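Local coordinates for protein acetyl transferase (Salmonella typhimurium, PDB 1S7K) that probably transfers an acetyl group from acetyl-coenzyme A to the N-terminal amine of ribosomal protein L7/L12, as a GNAT-family enzyme, at residues I135-D140 with N173-I178; E156-Q161 with Y169-M174. All coordinates share one frame; numbering follows the deposited sequence.

Contact 1. Residues I135-D140 with N173-I178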
ATOM      1  N   ILE A 135      -8.163   1.566   7.421  1.00  7.34           N
ATOM      2  CA  ILE A 135      -9.319   1.402   6.499  1.00  7.79           C
ATOM      3  C   ILE A 135      -9.185   2.436   5.409  1.00  9.89           C
ATOM      4  O   ILE A 135      -9.192   3.661   5.709  1.00  7.83           O
ATOM      5  CB  ILE A 135     -10.687   1.652   7.180  1.00  6.83           C
ATOM      6  CG1 ILE A 135     -11.004   0.459   8.087  1.00 10.17           C
ATOM      7  CG2 ILE A 135     -11.817   1.859   6.062  1.00 11.55           C
ATOM      8  CD1 ILE A 135     -12.185   0.626   9.101  1.00 10.89           C
ATOM      9  N   LYS A 136      -9.041   1.982   4.161  1.00  8.01           N
ATOM     10  CA  LYS A 136      -9.018   2.918   3.030  1.00  9.55           C
ATOM     11  C   LYS A 136     -10.353   2.659   2.362  1.00 11.80           C
ATOM     12  O   LYS A 136     -10.677   1.467   2.092  1.00 11.32           O
ATOM     13  CB  LYS A 136      -7.879   2.561   2.051  1.00 12.38           C
ATOM     14  CG  LYS A 136      -6.490   2.863   2.560  1.00 15.23           C
ATOM     15  CD  LYS A 136      -5.411   2.148   1.737  1.00 17.78           C
ATOM     16  CE  LYS A 136      -5.256   2.742   0.401  1.00 21.28           C
ATOM     17  NZ  LYS A 136      -4.338   1.839  -0.413  1.00 22.02           N
ATOM     18  N   CYS A 137     -11.166   3.706   2.200  1.00  8.17           N
ATOM     19  CA  CYS A 137     -12.433   3.477   1.478  1.00 10.95           C
ATOM     20  C   CYS A 137     -12.806   4.730   0.696  1.00 10.09           C
ATOM     21  O   CYS A 137     -12.446   5.869   1.098  1.00  9.76           O
ATOM     22  CB  CYS A 137     -13.509   3.140   2.477  1.00 11.51           C
ATOM     23  SG  CYS A 137     -13.887   4.462   3.717  1.00 13.19           S
ATOM     24  N   ARG A 138     -13.542   4.557  -0.400  1.00  9.94           N
ATOM     25  CA  ARG A 138     -13.925   5.702  -1.231  1.00 10.97           C
ATOM     26  C   ARG A 138     -14.668   6.729  -0.382  1.00  9.84           C
ATOM     27  O   ARG A 138     -15.422   6.368   0.524  1.00 11.43           O
ATOM     28  CB  ARG A 138     -14.833   5.258  -2.377  1.00 13.19           C
ATOM     29  CG  ARG A 138     -14.075   4.523  -3.481  1.00 17.86           C
ATOM     30  CD  ARG A 138     -15.040   4.133  -4.679  1.00 21.98           C
ATOM     31  NE  ARG A 138     -16.454   4.238  -4.313  1.00 27.71           N
ATOM     32  CZ  ARG A 138     -17.196   3.296  -3.735  1.00 28.73           C
ATOM     33  NH1 ARG A 138     -18.454   3.578  -3.450  1.00 28.45           N
ATOM     34  NH2 ARG A 138     -16.712   2.069  -3.447  1.00 31.99           N
ATOM     35  N   VAL A 139     -14.461   8.002  -0.696  1.00  8.92           N
ATOM     36  CA  VAL A 139     -15.123   9.049   0.036  1.00  7.83           C
ATOM     37  C   VAL A 139     -16.660   8.834  -0.092  1.00  9.97           C
ATOM     38  O   VAL A 139     -17.401   9.026   0.874  1.00 10.82           O
ATOM     39  CB  VAL A 139     -14.718  10.426  -0.507  1.00  9.69           C
ATOM     40  CG1 VAL A 139     -15.596  11.527   0.096  1.00  9.28           C
ATOM     41  CG2 VAL A 139     -13.250  10.675  -0.167  1.00  7.54           C
ATOM     42  N   ASP A 140     -17.097   8.379  -1.259  1.00 12.14           N
ATOM     43  CA  ASP A 140     -18.524   8.199  -1.501  1.00 14.85           C
ATOM     44  C   ASP A 140     -19.065   6.858  -1.045  1.00 14.92           C
ATOM     45  O   ASP A 140     -20.231   6.523  -1.320  1.00 16.84           O
ATOM     46  CB  ASP A 140     -18.865   8.475  -3.001  1.00 19.55           C
ATOM     47  CG  ASP A 140     -18.315   7.427  -3.956  1.00 23.84           C
ATOM     48  OD1 ASP A 140     -17.797   6.386  -3.519  1.00 27.24           O
ATOM     49  OD2 ASP A 140     -18.415   7.610  -5.206  1.00 28.59           O
ATOM     50  N   ASN A 173     -10.687   7.930   1.454  1.00 10.48           N
ATOM     51  CA  ASN A 173     -10.339   8.354   2.811  1.00 10.62           C
ATOM     52  C   ASN A 173      -9.440   7.293   3.423  1.00 10.51           C
ATOM     53  O   ASN A 173      -9.662   6.081   3.260  1.00 10.46           O
ATOM     54  CB  ASN A 173     -11.596   8.503   3.668  1.00 11.92           C
ATOM     55  CG  ASN A 173     -12.318   9.834   3.424  1.00 12.75           C
ATOM     56  OD1 ASN A 173     -11.699  10.832   3.057  1.00 12.30           O
ATOM     57  ND2 ASN A 173     -13.639   9.845   3.626  1.00 12.83           N
ATOM     58  N   MET A 174      -8.415   7.748   4.124  1.00  8.50           N
ATOM     59  CA  MET A 174      -7.564   6.821   4.810  1.00  7.96           C
ATOM     60  C   MET A 174      -7.800   7.063   6.284  1.00  8.35           C
ATOM     61  O   MET A 174      -7.575   8.170   6.790  1.00  8.60           O
ATOM     62  CB  MET A 174      -6.076   7.028   4.463  1.00  8.47           C
ATOM     63  CG  MET A 174      -5.242   6.079   5.404  1.00 14.77           C
ATOM     64  SD  MET A 174      -3.482   6.033   5.015  1.00 16.72           S
ATOM     65  CE  MET A 174      -3.580   5.087   3.496  1.00 17.90           C
ATOM     66  N   TYR A 175      -8.213   5.994   6.976  1.00  4.55           N
ATOM     67  CA  TYR A 175      -8.523   5.998   8.420  1.00  6.37           C
ATOM     68  C   TYR A 175      -7.588   5.054   9.154  1.00  8.42           C
ATOM     69  O   TYR A 175      -7.184   4.019   8.608  1.00  8.39           O
ATOM     70  CB  TYR A 175      -9.930   5.449   8.664  1.00  7.11           C
ATOM     71  CG  TYR A 175     -11.080   6.324   8.226  1.00 10.24           C
ATOM     72  CD1 TYR A 175     -11.605   7.304   9.080  1.00 12.02           C
ATOM     73  CD2 TYR A 175     -11.695   6.119   6.987  1.00 11.26           C
ATOM     74  CE1 TYR A 175     -12.780   8.054   8.672  1.00 10.42           C
ATOM     75  CE2 TYR A 175     -12.811   6.841   6.590  1.00 11.79           C
ATOM     76  CZ  TYR A 175     -13.363   7.811   7.450  1.00 13.38           C
ATOM     77  OH  TYR A 175     -14.557   8.484   7.063  1.00 13.03           O
ATOM     78  N   ALA A 176      -7.234   5.384  10.377  1.00  8.44           N
ATOM     79  CA  ALA A 176      -6.386   4.446  11.116  1.00 10.10           C
ATOM     80  C   ALA A 176      -6.726   4.413  12.584  1.00  7.22           C
ATOM     81  O   ALA A 176      -7.238   5.386  13.152  1.00  8.04           O
ATOM     82  CB  ALA A 176      -4.823   4.758  10.933  1.00 10.62           C
ATOM     83  N   ARG A 177      -6.484   3.258  13.187  1.00  8.77           N
ATOM     84  CA  ARG A 177      -6.611   3.098  14.629  1.00 10.98           C
ATOM     85  C   ARG A 177      -5.380   2.359  15.096  1.00 12.11           C
ATOM     86  O   ARG A 177      -5.022   1.331  14.481  1.00 11.06           O
ATOM     87  CB  ARG A 177      -7.832   2.233  14.985  1.00 11.01           C
ATOM     88  CG  ARG A 177      -8.128   2.372  16.493  1.00 15.22           C
ATOM     89  CD  ARG A 177      -9.600   2.036  16.825  1.00 17.49           C
ATOM     90  NE  ARG A 177      -9.680   1.669  18.225  1.00 20.36           N
ATOM     91  CZ  ARG A 177     -10.639   0.928  18.765  1.00 19.92           C
ATOM     92  NH1 ARG A 177     -11.651   0.480  18.028  1.00 19.67           N
ATOM     93  NH2 ARG A 177     -10.513   0.548  20.044  1.00 17.44           N
ATOM     94  N   ILE A 178      -4.727   2.870  16.152  1.00 12.89           N
ATOM     95  CA  ILE A 178      -3.556   2.211  16.728  1.00 10.48           C
ATOM     96  C   ILE A 178      -4.022   1.585  18.075  1.00 10.49           C
ATOM     97  O   ILE A 178      -4.732   2.245  18.875  1.00  9.65           O
ATOM     98  CB  ILE A 178      -2.424   3.213  17.054  1.00 12.77           C
ATOM     99  CG1 ILE A 178      -2.011   4.019  15.795  1.00 13.59           C
ATOM    100  CG2 ILE A 178      -1.216   2.464  17.721  1.00 12.92           C
ATOM    101  CD1 ILE A 178      -1.259   3.278  14.778  1.00 17.26           C
TER
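The ring of Y175 turns its edge to strand 135-138: I135 O lies in the ring plane, 3.7 Å from Y175 CD2, and C137 SG sits 3.9 Å from Y175 CE2. The sulfur is 78° off the ring normal, which makes this a sulfur-aromatic contact at the rim. SG reaches that rim from the crowded position between its own backbone N and carbonyl carbon (chi1 62°). A148 of helix 142-150 and F153 touch Y175, and its hydroxyl is hydrogen-bonded to N145. The planar amide of N173 meets a methyl group instead, V139 CG2 approaching OD1 to 3.6 Å, while ND2 is bonded to N145 OD1. Both strands belong to the central sheet of the GNAT fold, and C137 is a residue to which coenzyme A can be covalently attached. Antiparallel pairing at 155° is supported by two hydrogen-bonded pairs, I135 with Y175 and C137 with N173, each closed by two N-H...O bonds; the shortest runs from N173 N to C137 O at 2.7 Å. Between them K136 and M174 form a non-hydrogen-bonded pair, where K136 CA approaches N173 O at 3.2 Å. On the face they share, their side chains lie side by side, M174 CE 3.8 Å from K136 CG.

Contact 2. Residues E156-Q161 with Y169-M174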
ATOM      1  N   GLU A 156      -7.022  10.142   8.718  1.00  6.65           N
ATOM      2  CA  GLU A 156      -5.659  10.650   8.520  1.00  8.91           C
ATOM      3  C   GLU A 156      -5.477  11.451   7.252  1.00 10.13           C
ATOM      4  O   GLU A 156      -4.521  12.256   7.160  1.00 10.67           O
ATOM      5  CB  GLU A 156      -4.682   9.485   8.487  1.00  5.83           C
ATOM      6  CG  GLU A 156      -4.628   8.763   9.826  1.00  7.32           C
ATOM      7  CD  GLU A 156      -3.564   7.660   9.809  1.00  7.62           C
ATOM      8  OE1 GLU A 156      -3.025   7.338  10.862  1.00 10.44           O
ATOM      9  OE2 GLU A 156      -3.285   7.109   8.739  1.00  9.91           O
ATOM     10  N   GLY A 157      -6.352  11.225   6.263  1.00 10.58           N
ATOM     11  CA  GLY A 157      -6.225  11.987   5.016  1.00 11.53           C
ATOM     12  C   GLY A 157      -7.157  11.482   3.941  1.00 10.02           C
ATOM     13  O   GLY A 157      -7.813  10.435   4.100  1.00 10.44           O
ATOM     14  N   CYS A 158      -7.121  12.190   2.815  1.00 10.39           N
ATOM     15  CA  CYS A 158      -7.947  11.881   1.638  1.00  9.27           C
ATOM     16  C   CYS A 158      -7.009  11.753   0.435  1.00 10.04           C
ATOM     17  O   CYS A 158      -6.328  12.728   0.085  1.00 11.92           O
ATOM     18  CB  CYS A 158      -8.900  13.045   1.425  1.00 10.55           C
ATOM     19  SG  CYS A 158     -10.061  12.648   0.121  1.00 15.37           S
ATOM     20  N   MET A 159      -6.914  10.545  -0.168  1.00  6.79           N
ATOM     21  CA  MET A 159      -6.030  10.330  -1.301  1.00  8.54           C
ATOM     22  C   MET A 159      -6.827  10.652  -2.566  1.00  8.53           C
ATOM     23  O   MET A 159      -7.790   9.985  -2.844  1.00  8.91           O
ATOM     24  CB  MET A 159      -5.637   8.872  -1.285  1.00  8.27           C
ATOM     25  CG  MET A 159      -4.880   8.525   0.066  1.00 10.77           C
ATOM     26  SD  MET A 159      -4.742   6.744   0.322  1.00 18.23           S
ATOM     27  CE  MET A 159      -3.746   6.244  -0.984  1.00 15.42           C
ATOM     28  N   LYS A 160      -6.372  11.650  -3.310  1.00  9.29           N
ATOM     29  CA  LYS A 160      -7.097  12.115  -4.496  1.00 10.60           C
ATOM     30  C   LYS A 160      -7.161  11.128  -5.634  1.00 10.83           C
ATOM     31  O   LYS A 160      -6.135  10.628  -6.030  1.00  8.29           O
ATOM     32  CB  LYS A 160      -6.448  13.412  -4.966  1.00 15.31           C
ATOM     33  CG  LYS A 160      -7.153  14.109  -6.091  1.00 17.26           C
ATOM     34  CD  LYS A 160      -6.349  15.326  -6.580  1.00 20.33           C
ATOM     35  CE  LYS A 160      -7.105  16.628  -6.374  1.00 20.22           C
ATOM     36  NZ  LYS A 160      -6.605  17.562  -7.482  1.00 20.27           N
ATOM     37  N   GLN A 161      -8.359  10.817  -6.149  1.00  9.84           N
ATOM     38  CA  GLN A 161      -8.426   9.910  -7.318  1.00 10.54           C
ATOM     39  C   GLN A 161      -7.614   8.633  -7.201  1.00 11.52           C
ATOM     40  O   GLN A 161      -7.028   8.150  -8.154  1.00 11.61           O
ATOM     41  CB  GLN A 161      -7.961  10.702  -8.568  1.00 10.18           C
ATOM     42  CG  GLN A 161      -8.868  11.896  -8.818  1.00  9.28           C
ATOM     43  CD  GLN A 161      -8.212  12.973  -9.741  1.00 13.04           C
ATOM     44  OE1 GLN A 161      -8.443  14.186  -9.581  1.00 13.99           O
ATOM     45  NE2 GLN A 161      -7.425  12.524 -10.679  1.00 10.27           N
ATOM     46  N   TYR A 169     -11.743   7.659 -11.424  1.00 15.00           N
ATOM     47  CA  TYR A 169     -10.803   7.494 -10.308  1.00 13.63           C
ATOM     48  C   TYR A 169     -11.420   8.328  -9.170  1.00 13.15           C
ATOM     49  O   TYR A 169     -11.662   9.562  -9.291  1.00 14.54           O
ATOM     50  CB  TYR A 169      -9.388   7.966 -10.691  1.00 13.09           C
ATOM     51  CG  TYR A 169      -8.903   7.184 -11.887  1.00 13.07           C
ATOM     52  CD1 TYR A 169      -8.125   6.041 -11.729  1.00 14.35           C
ATOM     53  CD2 TYR A 169      -9.236   7.597 -13.181  1.00 16.12           C
ATOM     54  CE1 TYR A 169      -7.673   5.328 -12.814  1.00 15.14           C
ATOM     55  CE2 TYR A 169      -8.785   6.879 -14.287  1.00 17.95           C
ATOM     56  CZ  TYR A 169      -8.019   5.773 -14.095  1.00 17.55           C
ATOM     57  OH  TYR A 169      -7.607   5.095 -15.200  1.00 18.57           O
ATOM     58  N   HIS A 170     -11.719   7.641  -8.067  1.00 11.00           N
ATOM     59  CA  HIS A 170     -12.389   8.283  -6.939  1.00 11.39           C
ATOM     60  C   HIS A 170     -11.459   8.594  -5.793  1.00 10.72           C
ATOM     61  O   HIS A 170     -10.541   7.852  -5.563  1.00 10.61           O
ATOM     62  CB  HIS A 170     -13.445   7.326  -6.406  1.00 12.94           C
ATOM     63  CG  HIS A 170     -14.456   6.971  -7.449  1.00 17.52           C
ATOM     64  ND1 HIS A 170     -15.560   7.756  -7.689  1.00 20.89           N
ATOM     65  CD2 HIS A 170     -14.459   6.001  -8.392  1.00 15.69           C
ATOM     66  CE1 HIS A 170     -16.216   7.284  -8.741  1.00 19.34           C
ATOM     67  NE2 HIS A 170     -15.572   6.220  -9.192  1.00 20.05           N
ATOM     68  N   ASP A 171     -11.764   9.652  -5.062  1.00 11.30           N
ATOM     69  CA  ASP A 171     -10.970  10.017  -3.874  1.00 10.63           C
ATOM     70  C   ASP A 171     -11.254   8.926  -2.809  1.00 12.85           C
ATOM     71  O   ASP A 171     -12.393   8.386  -2.716  1.00 10.67           O
ATOM     72  CB  ASP A 171     -11.433  11.375  -3.362  1.00  9.75           C
ATOM     73  CG  ASP A 171     -10.946  12.557  -4.207  1.00 10.98           C
ATOM     74  OD1 ASP A 171     -10.448  12.361  -5.362  1.00  8.97           O
ATOM     75  OD2 ASP A 171     -11.124  13.704  -3.689  1.00 10.81           O
ATOM     76  N   VAL A 172     -10.252   8.667  -1.963  1.00 11.00           N
ATOM     77  CA  VAL A 172     -10.316   7.627  -0.941  1.00 11.72           C
ATOM     78  C   VAL A 172      -9.887   8.165   0.427  1.00 12.10           C
ATOM     79  O   VAL A 172      -8.842   8.748   0.527  1.00 12.45           O
ATOM     80  CB  VAL A 172      -9.313   6.486  -1.289  1.00 10.76           C
ATOM     81  CG1 VAL A 172      -9.240   5.401  -0.161  1.00 11.26           C
ATOM     82  CG2 VAL A 172      -9.763   5.789  -2.575  1.00 12.32           C
ATOM     83  N   ASN A 173     -10.687   7.930   1.454  1.00 10.48           N
ATOM     84  CA  ASN A 173     -10.339   8.354   2.811  1.00 10.62           C
ATOM     85  C   ASN A 173      -9.440   7.293   3.423  1.00 10.51           C
ATOM     86  O   ASN A 173      -9.662   6.081   3.260  1.00 10.46           O
ATOM     87  CB  ASN A 173     -11.596   8.503   3.668  1.00 11.92           C
ATOM     88  CG  ASN A 173     -12.318   9.834   3.424  1.00 12.75           C
ATOM     89  OD1 ASN A 173     -11.699  10.832   3.057  1.00 12.30           O
ATOM     90  ND2 ASN A 173     -13.639   9.845   3.626  1.00 12.83           N
ATOM     91  N   MET A 174      -8.415   7.748   4.124  1.00  8.50           N
ATOM     92  CA  MET A 174      -7.564   6.821   4.810  1.00  7.96           C
ATOM     93  C   MET A 174      -7.800   7.063   6.284  1.00  8.35           C
ATOM     94  O   MET A 174      -7.575   8.170   6.790  1.00  8.60           O
ATOM     95  CB  MET A 174      -6.076   7.028   4.463  1.00  8.47           C
ATOM     96  CG  MET A 174      -5.242   6.079   5.404  1.00 14.77           C
ATOM     97  SD  MET A 174      -3.482   6.033   5.015  1.00 16.72           S
ATOM     98  CE  MET A 174      -3.580   5.087   3.496  1.00 17.90           C
TER
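E156 and G157 both direct their backbone N-H groups at M174 O, the first firmly at 2.8 Å and the second weakly at 3.3 Å, so one carbonyl serves two donors. M174 N returns a nearly straight bond (173°) to G157 O. Farther along, M159 and V172 satisfy each other's backbone: M159 N donates to V172 O at 2.7 Å, and V172 N to M159 O at 2.9 Å. At the corner by Q161 a side chain replaces the backbone as acceptor. D171 OD1 takes Q161 N at 2.7 Å from above the carboxylate plane, 38° out of it; with D171 CG anti to the carbonyl carbon (chi1 -76°), the side chain lies alongside that of Q161, pointing the same way. The carboxylate of E156 has partners elsewhere: OE2 forms a salt bridge with R132, and OE1 accepts K160 N of the second subunit. OE2 also lies 3.9 Å from M174 SD. On the face shared by M159, V172 and M174, M159 SD touches M174 CE at 3.8 Å, and M174 additionally packs on M159 of the second subunit. With two successive residues opposite M174, the pairing is a classic beta bulge, set in the antiparallel hairpin formed by strands 154-165 and 168-178.

Contacts 1 and 2 are consecutive pairings across one mixed sheet, their centres about 8 Å apart. Strand 168-178 is common to both: it is flanked by strand 132-138 in contact 1 and by strand 154-165, an outermost strand within the chain, in contact 2, and N173 and M174 belong to both. Along the chain the order is strand 132-138, helix 142-150, strand 154-165, then strand 168-178, so the last strand inserts between the two earlier ones. The contacts also touch directly, through a probable hydrogen bond from V139 N to D171 O (2.9 Å). This layout places the coenzyme A-binding C137 one strand in from the hairpin, whose outer strand meets the second subunit of the dimer.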